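Local coordinates for protein aldehyde dehydrogenase (Burkholderia cenocepacia, PDB 4O6R) that probably oxidises aldehydes to carboxylic acids with NAD(P)+ and holds AMP in its nucleotide pocket in this crystal, at residues A[62-67]-A[169-174]; A[148-153]-A[474-479]. All blocks are in the same frame, centred on the assembly; numbering follows the deposited sequence.

Contact 1 of 2, residues A[62-67]-A[169-174]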
ATOM      1  N   PRO A  62      23.526 -10.527  11.253  1.00 11.51           N
ATOM      2  CA  PRO A  62      23.711 -10.767   9.824  1.00 11.79           C
ATOM      3  C   PRO A  62      22.981 -12.020   9.306  1.00 11.72           C
ATOM      4  O   PRO A  62      22.272 -11.934   8.331  1.00 11.53           O
ATOM      5  CB  PRO A  62      25.232 -10.889   9.681  1.00 12.42           C
ATOM      6  CG  PRO A  62      25.796 -10.058  10.779  1.00 12.64           C
ATOM      7  CD  PRO A  62      24.808 -10.260  11.930  1.00 12.13           C
ATOM      8  N   ALA A  63      23.119 -13.155   9.982  1.00 11.84           N
ATOM      9  CA  ALA A  63      22.431 -14.384   9.569  1.00 12.04           C
ATOM     10  C   ALA A  63      20.915 -14.352   9.792  1.00 11.60           C
ATOM     11  O   ALA A  63      20.160 -15.013   9.073  1.00 11.83           O
ATOM     12  CB  ALA A  63      23.023 -15.573  10.297  1.00 12.50           C
ATOM     13  N   TRP A  64      20.462 -13.617  10.800  1.00 11.16           N
ATOM     14  CA  TRP A  64      19.025 -13.488  11.031  1.00 10.89           C
ATOM     15  C   TRP A  64      18.351 -12.608   9.982  1.00 11.28           C
ATOM     16  O   TRP A  64      17.309 -12.967   9.418  1.00 11.40           O
ATOM     17  CB  TRP A  64      18.771 -12.964  12.448  1.00 10.27           C
ATOM     18  CG  TRP A  64      17.339 -12.839  12.795  1.00  9.58           C
ATOM     19  CD1 TRP A  64      16.667 -11.670  13.025  1.00  9.12           C
ATOM     20  CD2 TRP A  64      16.402 -13.889  12.973  1.00  9.41           C
ATOM     21  NE1 TRP A  64      15.368 -11.928  13.319  1.00  8.92           N
ATOM     22  CE2 TRP A  64      15.168 -13.287  13.302  1.00  9.07           C
ATOM     23  CE3 TRP A  64      16.469 -15.288  12.883  1.00  9.86           C
ATOM     24  CZ2 TRP A  64      14.016 -14.028  13.541  1.00  8.97           C
ATOM     25  CZ3 TRP A  64      15.309 -16.034  13.132  1.00  9.61           C
ATOM     26  CH2 TRP A  64      14.110 -15.403  13.463  1.00  9.23           C
ATOM     27  N   SER A  65      18.953 -11.458   9.704  1.00 11.71           N
ATOM     28  CA  SER A  65      18.425 -10.590   8.675  1.00 11.92           C
ATOM     29  C   SER A  65      18.562 -11.254   7.283  1.00 12.47           C
ATOM     30  O   SER A  65      17.717 -11.017   6.414  1.00 12.31           O
ATOM     31  CB  SER A  65      19.102  -9.218   8.720  1.00 12.19           C
ATOM     32  OG  SER A  65      20.518  -9.300   8.569  1.00 13.15           O
ATOM     33  N   ALA A  66      19.578 -12.097   7.073  1.00 13.05           N
ATOM     34  CA  ALA A  66      19.757 -12.751   5.761  1.00 14.00           C
ATOM     35  C   ALA A  66      18.828 -13.926   5.526  1.00 14.61           C
ATOM     36  O   ALA A  66      18.646 -14.326   4.383  1.00 15.37           O
ATOM     37  CB  ALA A  66      21.179 -13.231   5.562  1.00 14.50           C
ATOM     38  N   MET A  67      18.302 -14.505   6.594  1.00 14.85           N
ATOM     39  CA  MET A  67      17.336 -15.589   6.501  1.00 15.67           C
ATOM     40  C   MET A  67      16.140 -15.077   5.688  1.00 14.32           C
ATOM     41  O   MET A  67      15.694 -13.934   5.902  1.00 13.78           O
ATOM     42  CB  MET A  67      16.887 -15.990   7.915  1.00 17.08           C
ATOM     43  CG  MET A  67      15.958 -17.180   7.978  1.00 18.90           C
ATOM     44  SD  MET A  67      15.464 -17.601   9.668  1.00 21.96           S
ATOM     45  CE  MET A  67      17.080 -18.022  10.292  1.00 21.93           C
ATOM     46  N   PRO A 169       6.763  -8.054  15.820  1.00  7.36           N
ATOM     47  CA  PRO A 169       7.183  -7.276  14.681  1.00  7.18           C
ATOM     48  C   PRO A 169       8.691  -7.149  14.568  1.00  7.09           C
ATOM     49  O   PRO A 169       9.203  -7.168  13.457  1.00  7.12           O
ATOM     50  CB  PRO A 169       6.511  -5.909  14.904  1.00  7.12           C
ATOM     51  CG  PRO A 169       6.191  -5.831  16.341  1.00  7.23           C
ATOM     52  CD  PRO A 169       5.931  -7.258  16.747  1.00  7.37           C
ATOM     53  N   ALA A 170       9.392  -7.002  15.681  1.00  7.06           N
ATOM     54  CA  ALA A 170      10.848  -6.790  15.630  1.00  7.07           C
ATOM     55  C   ALA A 170      11.524  -7.957  14.919  1.00  7.10           C
ATOM     56  O   ALA A 170      12.382  -7.757  14.040  1.00  6.94           O
ATOM     57  CB  ALA A 170      11.410  -6.620  17.031  1.00  7.20           C
ATOM     58  N   LEU A 171      11.099  -9.172  15.290  1.00  7.28           N
ATOM     59  CA  LEU A 171      11.710 -10.401  14.794  1.00  7.48           C
ATOM     60  C   LEU A 171      11.278 -10.661  13.376  1.00  7.51           C
ATOM     61  O   LEU A 171      12.108 -10.994  12.522  1.00  7.65           O
ATOM     62  CB  LEU A 171      11.333 -11.582  15.684  1.00  7.73           C
ATOM     63  CG  LEU A 171      12.017 -11.582  17.045  1.00  7.89           C
ATOM     64  CD1 LEU A 171      11.436 -12.687  17.938  1.00  8.18           C
ATOM     65  CD2 LEU A 171      13.526 -11.723  16.893  1.00  7.99           C
ATOM     66  N   ALA A 172       9.995 -10.477  13.116  1.00  7.40           N
ATOM     67  CA  ALA A 172       9.448 -10.668  11.774  1.00  7.53           C
ATOM     68  C   ALA A 172      10.194  -9.811  10.777  1.00  7.54           C
ATOM     69  O   ALA A 172      10.533 -10.274   9.690  1.00  7.51           O
ATOM     70  CB  ALA A 172       7.975 -10.343  11.732  1.00  7.41           C
ATOM     71  N   ALA A 173      10.502  -8.583  11.179  1.00  7.68           N
ATOM     72  CA  ALA A 173      11.181  -7.618  10.311  1.00  7.75           C
ATOM     73  C   ALA A 173      12.667  -7.862  10.128  1.00  8.03           C
ATOM     74  O   ALA A 173      13.276  -7.189   9.314  1.00  8.13           O
ATOM     75  CB  ALA A 173      10.968  -6.220  10.824  1.00  7.60           C
ATOM     76  N   GLY A 174      13.240  -8.852  10.819  1.00  8.25           N
ATOM     77  CA  GLY A 174      14.638  -9.156  10.691  1.00  8.39           C
ATOM     78  C   GLY A 174      15.606  -8.517  11.680  1.00  8.30           C
ATOM     79  O   GLY A 174      16.809  -8.568  11.464  1.00  8.49           O
TER
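W64 and G174 meet where the end of helix 47-66 faces the C-terminal end of helix 159-172, and with L171 they account for most of the 192 Å² buried here. The indole does most of the touching. Its CG stands anti to the backbone N (chi1 -178°), which sends the ring out from the helix toward segment 169-174. The pyrrole side leads: CD1 of W64 lies 3.5 Å from O of G174, and NE1 of W64 is equally far, 3.5 Å, from O of L171. Both carbonyls approach the ring obliquely. On the six-membered ring, CZ2 of W64 packs on CD2 of L171 at 4.1 Å, the leucine side chain crossing the indole at about a right angle.

G174 ends its helix in a Schellman motif. Its phi of 94°, which the absence of a side chain permits, turns the chain out of the helix, and its N is bonded to O of L171 at 3.0 Å, so the carbonyl beside the indole N also closes the last turn. The backbones come close here, the CA atoms of S65 and G174 lying 4.5 Å apart; S65 adds its CB, 3.6 Å from O of G174. That carbonyl is buried and has no polar partner in the model. The hydroxyl of S65 is engaged within its own helix, by O of F61.

R72 of helix 69-85 joins both sides, through a hydrogen bond to O of A172 and a weak one to O of W64. The indole is further packed by L75 of that helix and by P202 and V205 of a loop, V205 also touching L171. S65 rests on P146 of strand 138-153, while helix 469-475 covers A172 and A173 through M473.

Contact 2 of 2, residues A[148-153]-A[474-479]. With AMP (adenosine monophosphate), chain E.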
ATOM      1  N   GLY A 148      18.495  -3.438  13.006  1.00  8.76           N
ATOM      2  CA  GLY A 148      19.656  -4.105  13.548  1.00  8.91           C
ATOM      3  C   GLY A 148      19.305  -4.741  14.872  1.00  8.84           C
ATOM      4  O   GLY A 148      18.434  -5.599  14.931  1.00  8.75           O
ATOM      5  N   VAL A 149      20.025  -4.357  15.927  1.00  8.78           N
ATOM      6  CA  VAL A 149      19.716  -4.808  17.288  1.00  8.82           C
ATOM      7  C   VAL A 149      18.751  -3.801  17.909  1.00  8.67           C
ATOM      8  O   VAL A 149      18.995  -2.580  17.911  1.00  8.62           O
ATOM      9  CB  VAL A 149      20.974  -4.898  18.189  1.00  9.05           C
ATOM     10  CG1 VAL A 149      20.616  -5.368  19.603  1.00  9.25           C
ATOM     11  CG2 VAL A 149      21.982  -5.869  17.594  1.00  9.19           C
ATOM     12  N   VAL A 150      17.637  -4.304  18.394  1.00  8.61           N
ATOM     13  CA  VAL A 150      16.631  -3.439  19.005  1.00  8.59           C
ATOM     14  C   VAL A 150      16.484  -3.787  20.470  1.00  8.62           C
ATOM     15  O   VAL A 150      16.516  -4.960  20.846  1.00  8.58           O
ATOM     16  CB  VAL A 150      15.281  -3.468  18.269  1.00  8.53           C
ATOM     17  CG1 VAL A 150      15.468  -2.984  16.821  1.00  8.42           C
ATOM     18  CG2 VAL A 150      14.653  -4.835  18.283  1.00  8.59           C
ATOM     19  N   GLY A 151      16.340  -2.745  21.279  1.00  8.58           N
ATOM     20  CA  GLY A 151      16.197  -2.889  22.705  1.00  8.75           C
ATOM     21  C   GLY A 151      14.748  -2.636  23.069  1.00  8.77           C
ATOM     22  O   GLY A 151      14.125  -1.712  22.521  1.00  8.55           O
ATOM     23  N   GLN A 152      14.222  -3.434  23.990  1.00  8.97           N
ATOM     24  CA  GLN A 152      12.811  -3.338  24.371  1.00  9.37           C
ATOM     25  C   GLN A 152      12.669  -3.430  25.873  1.00  9.61           C
ATOM     26  O   GLN A 152      13.148  -4.366  26.495  1.00  9.72           O
ATOM     27  CB  GLN A 152      11.996  -4.425  23.664  1.00  9.48           C
ATOM     28  CG  GLN A 152      12.231  -4.452  22.155  1.00  9.64           C
ATOM     29  CD  GLN A 152      11.444  -5.522  21.423  1.00  9.92           C
ATOM     30  OE1 GLN A 152      11.372  -6.678  21.856  1.00 10.71           O
ATOM     31  NE2 GLN A 152      10.839  -5.147  20.308  1.00  9.86           N
ATOM     32  N   ILE A 153      11.954  -2.468  26.444  1.00  9.95           N
ATOM     33  CA  ILE A 153      11.728  -2.385  27.884  1.00 10.32           C
ATOM     34  C   ILE A 153      10.230  -2.418  28.112  1.00 10.48           C
ATOM     35  O   ILE A 153       9.510  -1.589  27.573  1.00 10.35           O
ATOM     36  CB  ILE A 153      12.358  -1.105  28.478  1.00 10.60           C
ATOM     37  CG1 ILE A 153      13.875  -1.149  28.324  1.00 10.55           C
ATOM     38  CG2 ILE A 153      12.009  -0.967  29.957  1.00 11.19           C
ATOM     39  CD1 ILE A 153      14.588   0.154  28.536  1.00 10.67           C
ATOM     40  N   HIS A 474       6.616  -1.082   9.792  1.00  9.91           N
ATOM     41  CA  HIS A 474       7.278   0.140   9.311  1.00 11.21           C
ATOM     42  C   HIS A 474       8.277   0.704  10.357  1.00 11.63           C
ATOM     43  O   HIS A 474       9.406   1.077  10.015  1.00 11.64           O
ATOM     44  CB  HIS A 474       6.216   1.187   8.935  1.00 12.21           C
ATOM     45  CG  HIS A 474       6.765   2.410   8.276  1.00 13.79           C
ATOM     46  ND1 HIS A 474       6.938   2.504   6.913  1.00 14.85           N
ATOM     47  CD2 HIS A 474       7.179   3.590   8.791  1.00 15.20           C
ATOM     48  CE1 HIS A 474       7.409   3.703   6.613  1.00 15.59           C
ATOM     49  NE2 HIS A 474       7.579   4.377   7.735  1.00 15.87           N
ATOM     50  N   ASP A 475       7.840   0.773  11.614  1.00 11.97           N
ATOM     51  CA  ASP A 475       8.627   1.336  12.704  1.00 12.94           C
ATOM     52  C   ASP A 475       9.801   0.410  13.099  1.00 11.47           C
ATOM     53  O   ASP A 475      10.673   0.827  13.865  1.00 11.42           O
ATOM     54  CB  ASP A 475       7.768   1.538  13.980  1.00 15.46           C
ATOM     55  CG  ASP A 475       6.715   2.627  13.865  1.00 18.64           C
ATOM     56  OD1 ASP A 475       6.767   3.475  12.931  1.00 21.00           O
ATOM     57  OD2 ASP A 475       5.862   2.654  14.804  1.00 22.26           O
ATOM     58  N   TYR A 476       9.790  -0.844  12.653  1.00 10.30           N
ATOM     59  CA  TYR A 476      10.922  -1.768  12.864  1.00  9.65           C
ATOM     60  C   TYR A 476      11.791  -1.999  11.618  1.00  8.83           C
ATOM     61  O   TYR A 476      12.646  -2.893  11.612  1.00  8.15           O
ATOM     62  CB  TYR A 476      10.440  -3.105  13.481  1.00 10.02           C
ATOM     63  CG  TYR A 476      10.347  -2.970  14.975  1.00 10.44           C
ATOM     64  CD1 TYR A 476      11.504  -2.888  15.732  1.00 10.93           C
ATOM     65  CD2 TYR A 476       9.112  -2.865  15.636  1.00 10.64           C
ATOM     66  CE1 TYR A 476      11.451  -2.737  17.112  1.00 11.17           C
ATOM     67  CE2 TYR A 476       9.058  -2.719  17.020  1.00 11.02           C
ATOM     68  CZ  TYR A 476      10.255  -2.660  17.740  1.00 11.30           C
ATOM     69  OH  TYR A 476      10.279  -2.495  19.102  1.00 12.05           O
ATOM     70  N   THR A 477      11.610  -1.158  10.601  1.00  7.92           N
ATOM     71  CA  THR A 477      12.458  -1.205   9.418  1.00  7.94           C
ATOM     72  C   THR A 477      12.911   0.200   9.040  1.00  7.91           C
ATOM     73  O   THR A 477      12.473   1.195   9.615  1.00  7.53           O
ATOM     74  CB  THR A 477      11.735  -1.870   8.217  1.00  7.78           C
ATOM     75  OG1 THR A 477      10.486  -1.182   7.977  1.00  7.55           O
ATOM     76  CG2 THR A 477      11.496  -3.331   8.509  1.00  7.96           C
ATOM     77  N   GLU A 478      13.819   0.264   8.078  1.00  8.29           N
ATOM     78  CA  GLU A 478      14.276   1.547   7.553  1.00  8.62           C
ATOM     79  C   GLU A 478      14.280   1.483   6.049  1.00  8.31           C
ATOM     80  O   GLU A 478      14.528   0.429   5.458  1.00  8.55           O
ATOM     81  CB  GLU A 478      15.677   1.905   8.050  1.00  9.44           C
ATOM     82  CG  GLU A 478      16.706   0.899   7.566  1.00 10.51           C
ATOM     83  CD  GLU A 478      17.999   0.805   8.362  1.00 11.40           C
ATOM     84  OE1 GLU A 478      18.060   1.266   9.534  1.00 12.47           O
ATOM     85  OE2 GLU A 478      18.972   0.256   7.792  1.00 11.99           O
ATOM     86  N   ALA A 479      14.037   2.621   5.412  1.00  7.80           N
ATOM     87  CA  ALA A 479      14.051   2.668   3.958  1.00  7.82           C
ATOM     88  C   ALA A 479      15.506   2.657   3.447  1.00  7.98           C
ATOM     89  O   ALA A 479      16.366   3.444   3.905  1.00  7.96           O
ATOM     90  CB  ALA A 479      13.328   3.907   3.457  1.00  7.84           C
TER
HETATM   91  P   AMP E 501       8.326   2.655  34.788  1.00 46.70           P
HETATM   92  O1P AMP E 501       7.606   3.410  33.724  1.00 36.28           O
HETATM   93  O2P AMP E 501       9.553   3.426  35.320  1.00 41.48           O
HETATM   94  O3P AMP E 501       7.375   2.064  35.845  1.00 51.03           O
HETATM   95  O5' AMP E 501       8.983   1.292  34.128  1.00 44.56           O
HETATM   96  C5' AMP E 501       8.499   0.406  33.081  1.00 38.35           C
HETATM   97  C4' AMP E 501       9.709  -0.466  32.630  1.00 38.06           C
HETATM   98  O4' AMP E 501      10.852   0.397  32.457  1.00 38.77           O
HETATM   99  C3' AMP E 501      10.200  -1.557  33.592  1.00 34.77           C
HETATM  100  O3' AMP E 501      10.642  -2.793  32.945  1.00 29.84           O
HETATM  101  C2' AMP E 501      11.330  -0.842  34.352  1.00 35.64           C
HETATM  102  O2' AMP E 501      12.296  -1.684  35.023  1.00 29.73           O
HETATM  103  C1' AMP E 501      11.962   0.044  33.281  1.00 36.47           C
HETATM  104  N9  AMP E 501      12.708   1.250  33.780  1.00 36.46           N
HETATM  105  C8  AMP E 501      12.574   1.892  34.980  1.00 37.66           C
HETATM  106  N7  AMP E 501      13.462   2.934  35.079  1.00 40.01           N
HETATM  107  C5  AMP E 501      14.186   2.993  33.926  1.00 37.61           C
HETATM  108  C6  AMP E 501      15.269   3.837  33.338  1.00 39.32           C
HETATM  109  N6  AMP E 501      15.802   4.870  34.002  1.00 43.42           N
HETATM  110  N1  AMP E 501      15.738   3.573  32.105  1.00 38.01           N
HETATM  111  C2  AMP E 501      15.234   2.543  31.410  1.00 37.09           C
HETATM  112  N3  AMP E 501      14.264   1.725  31.877  1.00 34.63           N
HETATM  113  C4  AMP E 501      13.692   1.877  33.090  1.00 37.68           C
HETATM  114  O   HOH W   1      13.129  -1.110  19.779  1.00 25.07           O
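Strand 138-153 belongs to the nucleotide-binding, Rossmann-like sheet of the aldehyde dehydrogenase fold, and its last residues lead into the AMP pocket: CG2 of I153 comes within 3.1 Å of the ribose O4' of AMP. Behind that end, V150 and Q152 receive the side chain of Y476, from the turn between helix 469-475 and strand 477-485. The CB atoms of V150 and Q152 both point toward the turn, whereas I153 serves the nucleotide.

The CA atoms of V150 and Y476 stay 8.5 Å apart, and the tyrosine ring fills the distance between them. Both methyls of V150 pack on the tyrosine at CE1, CG2 of V150 standing 4.0 Å from it. Two residues farther along the strand, NE2 of Q152 gives a hydrogen bond of 3.0 Å to OH of Y476, with an N-H...O angle of 155°. The hydroxyl lies only 9° out of the amide plane, although the amide and ring planes are 80° apart. Q152 reaches it with a chain extended beyond CG, and NE2 is also bonded to O of K166 on helix 159-172.

A water donates to O of G151 and sits 3.2 Å from OH of Y476. Tyrosine and strand are thus linked by side chain and water together, while K228 makes a cation-pi contact with the ring. The phenol is buried, yet its oxygen takes an amide N-H and has a water beside it; the two bonds of NE2, to hydroxyl and to helix carbonyl, probably fix how the amide is turned.

How the contacts relate
The centres of contacts 1 and 2 are 10 Å apart, on the same side of the chain's centre, and the two touch directly. Helix 159-172 follows strand 138-153 in the chain, so the second segment of contact 1 comes soon after the first of contact 2. The order is 62-67, 148-153, 169-174, 474-479, and the contacts therefore interlock along the sequence. A170 is the main junction: its CB lies 3.6 Å from NE2 of Q152 and 3.9 Å from CE1 of Y476. Contact 1 sets helix 47-66 against helix 159-172, and contact 2 sets the turn leading into strand 477-485, itself a member of the same sheet, against strand 138-153.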